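Local coordinates for methionine gamma-lyase (Trichomonas vaginalis, PDB 1PFF), which belongs to the Cys/Met metabolism family of pyridoxal-phosphate-dependent enzymes and assembles from four copies of its chain, at residues D66-A71 and E77-P82; S125-N130 and L194-R199; H266-A271 and P277-Q282. One frame throughout, in Å; residues are numbered along the deposited sequence.

Contact 1 (D66-A71 and E77-P82); sequences DFIDMA and EKHLKP
Ile68 sets its CG2 methyl on the His79 ring, 3.5 Å from the ring centroid and only 6° off the ring normal, a CH-pi contact over the middle of one face. The methyl therefore lies almost equally far from every ring atom, with Ile68 CG2 to His79 NE2 at 3.6 Å. The first torsion of Ile68 (chi1 73°) wedges CG1 between the backbone N and the carbonyl carbon and leaves CG2 turned to the ring, while Ile68 CD1 reaches His79 CD2. This is the dense part of the contact.

Toward Asp66 the fit is looser and water takes over. The carboxylate stands oblique to the imidazole, their planes 57° apart, and Asp66 CG comes no nearer than 4.2 Å to His79 ND1. One water donates to both Asp66 OD2 (2.8 Å) and His79 O (2.7 Å), with a weak link to His79 ND1. A second donates to Asp66 OD2 and accepts from Lys81 NZ (2.8 Å), bridging opposite charges too far apart for a salt bridge.

Strand 64-68, outermost in its sheet within this chain, is thus joined to the returning loop largely through water. Asp66 OD2 accepts from His39 NE2 as well as from both waters, which would probably stabilise its negative charge; Lys81 itself is salt-bridged to Glu64, and its polar tie to Asp66 runs through water.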
loop_
_atom_site.group_PDB
_atom_site.type_symbol
_atom_site.label_atom_id
_atom_site.label_comp_id
_atom_site.label_asym_id
_atom_site.label_seq_id
_atom_site.Cartn_x
_atom_site.Cartn_y
_atom_site.Cartn_z
ATOM N N ASP A 66 33.027 -11.815 24.022
ATOM C CA ASP A 66 32.745 -12.384 25.330
ATOM C C ASP A 66 31.260 -12.219 25.626
ATOM O O ASP A 66 30.724 -11.127 25.453
ATOM C CB ASP A 66 33.555 -11.659 26.397
ATOM C CG ASP A 66 35.003 -12.109 26.433
ATOM O OD1 ASP A 66 35.253 -13.312 26.650
ATOM O OD2 ASP A 66 35.952 -11.332 26.260
ATOM N N PHE A 67 30.597 -13.291 26.059
ATOM C CA PHE A 67 29.241 -13.173 26.618
ATOM C C PHE A 67 29.332 -13.184 28.138
ATOM O O PHE A 67 29.862 -14.130 28.729
ATOM C CB PHE A 67 28.328 -14.318 26.163
ATOM C CG PHE A 67 28.095 -14.361 24.685
ATOM C CD1 PHE A 67 28.837 -15.228 23.880
ATOM C CD2 PHE A 67 27.138 -13.535 24.091
ATOM C CE1 PHE A 67 28.623 -15.277 22.497
ATOM C CE2 PHE A 67 26.915 -13.580 22.701
ATOM C CZ PHE A 67 27.662 -14.460 21.911
ATOM N N ILE A 68 28.836 -12.125 28.771
ATOM C CA ILE A 68 28.970 -11.981 30.224
ATOM C C ILE A 68 27.641 -11.578 30.869
ATOM O O ILE A 68 26.750 -11.032 30.204
ATOM C CB ILE A 68 30.068 -10.937 30.568
ATOM C CG1 ILE A 68 29.572 -9.510 30.255
ATOM C CG2 ILE A 68 31.385 -11.248 29.806
ATOM C CD1 ILE A 68 30.418 -8.411 30.872
ATOM N N ASP A 69 27.513 -11.833 32.165
ATOM C CA ASP A 69 26.325 -11.382 32.886
ATOM C C ASP A 69 26.513 -9.925 33.283
ATOM O O ASP A 69 27.234 -9.615 34.235
ATOM C CB ASP A 69 26.071 -12.274 34.099
ATOM C CG ASP A 69 24.817 -11.893 34.868
ATOM O OD1 ASP A 69 24.178 -10.856 34.562
ATOM O OD2 ASP A 69 24.407 -12.586 35.824
ATOM N N MET A 70 25.867 -9.024 32.551
ATOM C CA MET A 70 26.074 -7.593 32.779
ATOM C C MET A 70 25.295 -7.011 33.971
ATOM O O MET A 70 25.384 -5.806 34.249
ATOM C CB MET A 70 25.789 -6.798 31.504
ATOM C CG MET A 70 26.844 -6.989 30.424
ATOM S SD MET A 70 26.522 -5.868 29.056
ATOM C CE MET A 70 27.837 -6.328 27.954
ATOM N N ALA A 71 24.541 -7.856 34.672
ATOM C CA ALA A 71 23.892 -7.445 35.920
ATOM C C ALA A 71 24.838 -7.623 37.120
ATOM O O ALA A 71 24.536 -7.176 38.221
ATOM C CB ALA A 71 22.580 -8.214 36.131
ATOM N N GLU A 77 33.626 -3.642 33.033
ATOM C CA GLU A 77 34.960 -3.027 33.076
ATOM C C GLU A 77 36.026 -4.109 33.188
ATOM O O GLU A 77 37.109 -3.988 32.621
ATOM C CB GLU A 77 35.084 -1.971 34.185
ATOM C CG GLU A 77 34.750 -2.465 35.586
ATOM C CD GLU A 77 34.580 -1.338 36.597
ATOM O OE1 GLU A 77 34.349 -0.173 36.210
ATOM O OE2 GLU A 77 34.662 -1.626 37.797
ATOM N N LYS A 78 35.682 -5.177 33.903
ATOM C CA LYS A 78 36.543 -6.343 34.067
ATOM C C LYS A 78 36.912 -7.000 32.738
ATOM O O LYS A 78 38.000 -7.549 32.610
ATOM C CB LYS A 78 35.872 -7.372 34.985
ATOM C CG LYS A 78 36.812 -8.445 35.513
ATOM C CD LYS A 78 36.132 -9.799 35.643
ATOM C CE LYS A 78 35.101 -9.782 36.755
ATOM N NZ LYS A 78 34.261 -11.006 36.741
ATOM N N HIS A 79 36.015 -6.938 31.752
ATOM C CA HIS A 79 36.229 -7.632 30.481
ATOM C C HIS A 79 36.801 -6.765 29.363
ATOM O O HIS A 79 36.915 -7.220 28.228
ATOM C CB HIS A 79 34.937 -8.325 30.022
ATOM C CG HIS A 79 34.626 -9.566 30.797
ATOM N ND1 HIS A 79 35.046 -10.818 30.395
ATOM C CD2 HIS A 79 33.962 -9.745 31.964
ATOM C CE1 HIS A 79 34.638 -11.715 31.276
ATOM N NE2 HIS A 79 33.979 -11.091 32.236
ATOM N N LEU A 80 37.165 -5.529 29.692
ATOM C CA LEU A 80 37.716 -4.594 28.713
ATOM C C LEU A 80 39.099 -5.050 28.275
ATOM O O LEU A 80 39.900 -5.482 29.104
ATOM C CB LEU A 80 37.779 -3.172 29.290
ATOM C CG LEU A 80 36.452 -2.465 29.590
ATOM C CD1 LEU A 80 36.696 -1.150 30.313
ATOM C CD2 LEU A 80 35.574 -2.245 28.335
ATOM N N LYS A 81 39.354 -4.975 26.970
ATOM C CA LYS A 81 40.637 -5.341 26.368
ATOM C C LYS A 81 41.110 -4.180 25.498
ATOM O O LYS A 81 40.310 -3.306 25.178
ATOM C CB LYS A 81 40.477 -6.607 25.510
ATOM C CG LYS A 81 40.143 -7.860 26.311
ATOM C CD LYS A 81 40.657 -9.119 25.616
ATOM C CE LYS A 81 39.578 -9.774 24.787
ATOM N NZ LYS A 81 40.039 -11.078 24.220
ATOM N N PRO A 82 42.389 -4.146 25.114
ATOM C CA PRO A 82 42.895 -3.064 24.257
ATOM C C PRO A 82 42.090 -2.916 22.968
ATOM O O PRO A 82 41.960 -1.805 22.448
ATOM C CB PRO A 82 44.327 -3.514 23.940
ATOM C CG PRO A 82 44.717 -4.332 25.156
ATOM C CD PRO A 82 43.453 -5.105 25.468
HETATM O O HOH W 1 37.465 -9.908 28.070
HETATM O O HOH W 2 37.804 -12.675 24.554
#

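Contact 2 (S125-N130 and L194-R199); sequences SPILTN and LTLDMR
Ile127 meets Leu196 and Asp197 where the short helix 125-128 approaches the long helix 183-216. Near the start of segment 194-199, Thr195 OG1 accepts a nearly straight bond from Arg199 NE (2.9 Å, 167°), and the hydroxyl oxygen lies in the guanidinium plane. Leu196 follows and bears the apolar contact. Its CG, anti to the backbone N (chi1 169°), projects toward the short helix until it is 3.6 Å from Ile127 CG1, and the two side chains run past each other in opposite senses, with Leu196 CD2 3.9 Å from Ile127 CD1.

Asp197 crosses Ile127 at about a right angle: Ile127 CD1 rests 3.9 Å from Asp197 CA, and Ile127 CG2 is 4.0 Å from Asp197 OD2. The carboxylate itself is held by charge, OD1 by Arg202 of the second subunit and OD2 by Lys201, so it probably stays ionised beside its apolar neighbour. Met198 leaves the helix on the side away from Ile127 and packs on Arg202 of the second subunit. At Arg199 the guanidinium also donates to the backbone oxygens of Tyr146, Ile147 and Gly192.

Across from these residues, an ST turn, Ile127 N to Ser125 OG (3.1 Å), lies within the short helical turn. Leu10 of helix 2-11 touches both Ile127 and Leu196, while Val200, one turn beyond Leu196 in helix 183-216, touches Ser125, Ile127 and Leu128.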
loop_
_atom_site.group_PDB
_atom_site.type_symbol
_atom_site.label_atom_id
_atom_site.label_comp_id
_atom_site.label_asym_id
_atom_site.label_seq_id
_atom_site.Cartn_x
_atom_site.Cartn_y
_atom_site.Cartn_z
ATOM N N SER A 125 10.820 0.550 24.971
ATOM C CA SER A 125 10.357 1.561 23.997
ATOM C C SER A 125 10.803 2.969 24.423
ATOM O O SER A 125 11.108 3.185 25.600
ATOM C CB SER A 125 8.827 1.514 23.820
ATOM O OG SER A 125 8.207 2.482 24.649
ATOM N N PRO A 126 10.826 3.924 23.484
ATOM C CA PRO A 126 11.229 5.309 23.785
ATOM C C PRO A 126 10.277 5.976 24.783
ATOM O O PRO A 126 10.660 6.964 25.407
ATOM C CB PRO A 126 11.126 6.012 22.426
ATOM C CG PRO A 126 11.183 4.892 21.414
ATOM C CD PRO A 126 10.431 3.769 22.069
ATOM N N ILE A 127 9.073 5.425 24.942
ATOM C CA ILE A 127 8.104 5.919 25.931
ATOM C C ILE A 127 8.570 5.699 27.380
ATOM O O ILE A 127 8.309 6.532 28.245
ATOM C CB ILE A 127 6.682 5.289 25.700
ATOM C CG1 ILE A 127 6.183 5.522 24.268
ATOM C CG2 ILE A 127 5.645 5.824 26.714
ATOM C CD1 ILE A 127 6.198 7.005 23.808
ATOM N N LEU A 128 9.288 4.604 27.639
ATOM C CA LEU A 128 9.604 4.230 29.019
ATOM C C LEU A 128 11.056 4.443 29.432
ATOM O O LEU A 128 11.329 4.747 30.591
ATOM C CB LEU A 128 9.196 2.783 29.278
ATOM C CG LEU A 128 7.719 2.436 29.055
ATOM C CD1 LEU A 128 7.449 0.993 29.503
ATOM C CD2 LEU A 128 6.765 3.428 29.724
ATOM N N THR A 129 11.973 4.264 28.482
ATOM C CA THR A 129 13.408 4.432 28.722
ATOM C C THR A 129 14.050 5.170 27.556
ATOM O O THR A 129 13.753 4.888 26.395
ATOM C CB THR A 129 14.075 3.039 28.907
ATOM O OG1 THR A 129 13.529 2.419 30.079
ATOM C CG2 THR A 129 15.586 3.157 29.232
ATOM N N ASN A 130 14.941 6.109 27.873
ATOM C CA ASN A 130 15.748 6.766 26.848
ATOM C C ASN A 130 17.227 6.553 27.132
ATOM O O ASN A 130 17.857 7.395 27.769
ATOM C CB ASN A 130 15.401 8.257 26.777
ATOM C CG ASN A 130 13.925 8.490 26.491
ATOM O OD1 ASN A 130 13.206 9.115 27.288
ATOM N ND2 ASN A 130 13.461 7.961 25.367
ATOM N N LEU A 194 1.733 7.770 16.499
ATOM C CA LEU A 194 0.615 8.563 17.005
ATOM C C LEU A 194 -0.171 7.876 18.129
ATOM O O LEU A 194 -0.907 8.544 18.867
ATOM C CB LEU A 194 -0.336 8.933 15.853
ATOM C CG LEU A 194 0.224 9.799 14.716
ATOM C CD1 LEU A 194 -0.726 9.787 13.519
ATOM C CD2 LEU A 194 0.456 11.246 15.179
ATOM N N THR A 195 -0.036 6.551 18.239
ATOM C CA THR A 195 -0.706 5.775 19.292
ATOM C C THR A 195 0.301 5.062 20.190
ATOM O O THR A 195 -0.077 4.295 21.069
ATOM C CB THR A 195 -1.687 4.739 18.709
ATOM O OG1 THR A 195 -0.991 3.841 17.826
ATOM C CG2 THR A 195 -2.759 5.411 17.844
ATOM N N LEU A 196 1.582 5.317 19.962
ATOM C CA LEU A 196 2.638 4.625 20.699
ATOM C C LEU A 196 2.573 4.888 22.214
ATOM O O LEU A 196 2.613 3.952 23.013
ATOM C CB LEU A 196 4.003 4.999 20.113
ATOM C CG LEU A 196 5.273 4.611 20.882
ATOM C CD1 LEU A 196 5.520 3.128 20.868
ATOM C CD2 LEU A 196 6.461 5.380 20.314
ATOM N N ASP A 197 2.445 6.154 22.599
ATOM C CA ASP A 197 2.333 6.524 24.010
ATOM C C ASP A 197 1.189 5.773 24.696
ATOM O O ASP A 197 1.371 5.162 25.757
ATOM C CB ASP A 197 2.136 8.042 24.122
ATOM C CG ASP A 197 2.085 8.529 25.562
ATOM O OD1 ASP A 197 0.977 8.599 26.132
ATOM O OD2 ASP A 197 3.095 8.900 26.184
ATOM N N MET A 198 0.019 5.807 24.059
ATOM C CA MET A 198 -1.178 5.134 24.549
ATOM C C MET A 198 -0.977 3.621 24.711
ATOM O O MET A 198 -1.284 3.056 25.757
ATOM C CB MET A 198 -2.337 5.436 23.587
ATOM C CG MET A 198 -3.650 4.733 23.869
ATOM S SD MET A 198 -4.657 4.822 22.348
ATOM C CE MET A 198 -4.085 3.417 21.461
ATOM N N ARG A 199 -0.467 2.971 23.671
ATOM C CA ARG A 199 -0.339 1.510 23.664
ATOM C C ARG A 199 0.707 1.010 24.665
ATOM O O ARG A 199 0.500 -0.005 25.342
ATOM C CB ARG A 199 -0.012 1.021 22.246
ATOM C CG ARG A 199 -1.251 0.926 21.320
ATOM C CD ARG A 199 -0.966 0.485 19.874
ATOM N NE ARG A 199 -0.113 1.433 19.147
ATOM C CZ ARG A 199 1.207 1.299 19.006
ATOM N NH1 ARG A 199 1.832 0.255 19.550
ATOM N NH2 ARG A 199 1.898 2.203 18.326
#

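Contact 3 (H266-A271 and P277-Q282); sequences HVVSLA and PESLIQ
Ser269 and Leu270 run parallel to Leu280 and Ile281 as a short beta ladder in which Ser269 bonds on both sides of its partner, its N to Ser279 O (3.1 Å) and its O from Ile281 N (2.9 Å), before Ala271 N takes up Ile281 O. The donors stand 21° to 30° from the carbonyl planes, and CA-H...O contacts fill in between, among them Leu280 CA to Ser269 O.

On the face of Leu270 and Ile281 the packing is aliphatic. Val268 directs CG1, anti to its own N (chi1 -177°), across Ile281 at about a right angle, 3.6 Å from Ile281 CB; its other branch, CG2, lies against Ser279 CB. Leu270, crossing Ile281 obliquely, brings CD2 to within 3.7 Å of Ile281 CG2. Helices 255-263 and 316-328 cover this side through Leu262 and Ile319.

Within this chain, the parallel pair forms one margin of the mixed sheet in the C-terminal part: 280-282 is bonded on its far flank to strand 306-310, and 269-270 is the outermost strand. The crossover between the two has neither helix nor strand, and it brings Leu274 onto Leu280.

Beyond the ladder, Ala271 turns toward the partner segment and sets CB 3.9 Å from Leu280 CB, beside the face of Ser269 and Leu280. At the other end, a water donates to Val267 O and Ser279 O and accepts from Ser269 OG (2.9 Å), linking the two segments. Ser279 OG turns instead to Glu314 and to the backbone N of Gly312.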
loop_
_atom_site.group_PDB
_atom_site.type_symbol
_atom_site.label_atom_id
_atom_site.label_comp_id
_atom_site.label_asym_id
_atom_site.label_seq_id
_atom_site.Cartn_x
_atom_site.Cartn_y
_atom_site.Cartn_z
ATOM N N HIS A 266 -7.567 -18.130 26.079
ATOM C CA HIS A 266 -8.526 -17.805 25.036
ATOM C C HIS A 266 -8.313 -16.365 24.559
ATOM O O HIS A 266 -7.947 -16.144 23.400
ATOM C CB HIS A 266 -9.958 -18.057 25.536
ATOM C CG HIS A 266 -10.169 -19.436 26.096
ATOM N ND1 HIS A 266 -10.700 -20.472 25.356
ATOM C CD2 HIS A 266 -9.915 -19.950 27.324
ATOM C CE1 HIS A 266 -10.765 -21.562 26.100
ATOM N NE2 HIS A 266 -10.294 -21.273 27.300
ATOM N N VAL A 267 -8.509 -15.403 25.463
ATOM C CA VAL A 267 -8.327 -13.976 25.170
ATOM C C VAL A 267 -6.850 -13.672 24.914
ATOM O O VAL A 267 -6.496 -12.924 23.994
ATOM C CB VAL A 267 -8.878 -13.105 26.328
ATOM C CG1 VAL A 267 -8.483 -11.640 26.170
ATOM C CG2 VAL A 267 -10.383 -13.249 26.418
ATOM N N VAL A 268 -5.995 -14.262 25.741
ATOM C CA VAL A 268 -4.559 -14.269 25.494
ATOM C C VAL A 268 -4.259 -15.389 24.474
ATOM O O VAL A 268 -4.538 -16.559 24.731
ATOM C CB VAL A 268 -3.793 -14.495 26.816
ATOM C CG1 VAL A 268 -2.301 -14.430 26.592
ATOM C CG2 VAL A 268 -4.224 -13.471 27.866
ATOM N N SER A 269 -3.716 -15.030 23.316
ATOM C CA SER A 269 -3.494 -16.012 22.247
ATOM C C SER A 269 -2.066 -16.555 22.209
ATOM O O SER A 269 -1.117 -15.863 22.571
ATOM C CB SER A 269 -3.853 -15.421 20.882
ATOM O OG SER A 269 -5.055 -14.678 20.950
ATOM N N LEU A 270 -1.928 -17.800 21.756
ATOM C CA LEU A 270 -0.616 -18.396 21.530
ATOM C C LEU A 270 0.068 -17.735 20.341
ATOM O O LEU A 270 -0.582 -17.389 19.345
ATOM C CB LEU A 270 -0.731 -19.914 21.308
ATOM C CG LEU A 270 -1.415 -20.785 22.364
ATOM C CD1 LEU A 270 -1.359 -22.261 21.956
ATOM C CD2 LEU A 270 -0.799 -20.607 23.727
ATOM N N ALA A 271 1.376 -17.536 20.458
ATOM C CA ALA A 271 2.159 -16.874 19.423
ATOM C C ALA A 271 3.628 -17.239 19.553
ATOM O O ALA A 271 4.135 -17.392 20.669
ATOM C CB ALA A 271 1.983 -15.352 19.508
ATOM N N PRO A 277 -0.410 -4.986 20.353
ATOM C CA PRO A 277 -1.391 -4.431 21.298
ATOM C C PRO A 277 -2.387 -5.448 21.859
ATOM O O PRO A 277 -3.254 -5.062 22.649
ATOM C CB PRO A 277 -2.111 -3.368 20.460
ATOM C CG PRO A 277 -2.046 -3.888 19.059
ATOM C CD PRO A 277 -0.831 -4.795 18.952
ATOM N N GLU A 278 -2.260 -6.709 21.448
ATOM C CA GLU A 278 -3.085 -7.797 21.961
ATOM C C GLU A 278 -2.227 -8.707 22.836
ATOM O O GLU A 278 -1.028 -8.865 22.588
ATOM C CB GLU A 278 -3.694 -8.614 20.816
ATOM C CG GLU A 278 -4.632 -7.830 19.908
ATOM C CD GLU A 278 -5.773 -8.675 19.362
ATOM O OE1 GLU A 278 -5.506 -9.774 18.819
ATOM O OE2 GLU A 278 -6.942 -8.235 19.470
ATOM N N SER A 279 -2.839 -9.303 23.854
ATOM C CA SER A 279 -2.108 -10.182 24.768
ATOM C C SER A 279 -1.721 -11.484 24.078
ATOM O O SER A 279 -2.577 -12.157 23.479
ATOM C CB SER A 279 -2.928 -10.459 26.026
ATOM O OG SER A 279 -3.154 -9.253 26.731
ATOM N N LEU A 280 -0.425 -11.804 24.134
ATOM C CA LEU A 280 0.113 -13.032 23.542
ATOM C C LEU A 280 0.960 -13.811 24.547
ATOM O O LEU A 280 1.593 -13.227 25.428
ATOM C CB LEU A 280 0.933 -12.739 22.276
ATOM C CG LEU A 280 0.269 -11.937 21.145
ATOM C CD1 LEU A 280 1.307 -11.504 20.123
ATOM C CD2 LEU A 280 -0.869 -12.713 20.476
ATOM N N ILE A 281 0.986 -15.133 24.385
ATOM C CA ILE A 281 1.624 -16.019 25.355
ATOM C C ILE A 281 2.321 -17.167 24.623
ATOM O O ILE A 281 1.906 -17.568 23.526
ATOM C CB ILE A 281 0.573 -16.522 26.396
ATOM C CG1 ILE A 281 1.241 -17.128 27.643
ATOM C CG2 ILE A 281 -0.424 -17.514 25.766
ATOM C CD1 ILE A 281 0.324 -17.153 28.873
ATOM N N GLN A 282 3.388 -17.678 25.230
ATOM C CA GLN A 282 4.138 -18.784 24.659
ATOM C C GLN A 282 4.913 -19.525 25.730
ATOM O O GLN A 282 5.181 -18.994 26.813
ATOM C CB GLN A 282 5.106 -18.292 23.577
ATOM C CG GLN A 282 6.219 -17.403 24.107
ATOM C CD GLN A 282 7.226 -17.004 23.046
ATOM O OE1 GLN A 282 6.888 -16.901 21.862
ATOM N NE2 GLN A 282 8.463 -16.763 23.467
HETATM O O HOH W 3 -4.878 -12.001 21.970
#

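Overall arrangement
The three contacts follow one another in series, none nesting or crossing. Contact 1 closes a short loop carrying helix 75-78, between strand 64-68, outermost within this chain in the seven-stranded sheet, and the approach to strand 84-90. Contact 2 closes a much longer loop, bringing helix 183-216 back to helix 125-128. It lies on the opposite side of the chain's centre from contact 1, their centres about 31 Å apart. Contact 3 closes a short irregular loop at what is, within this chain, the edge of the five-stranded sheet. Contacts 2 and 3 touch within the chain, Arg199 CD lying 4.1 Å from Pro277 CB. They also meet across the subunit boundary, where Leu194 packs on Glu278 of the second subunit.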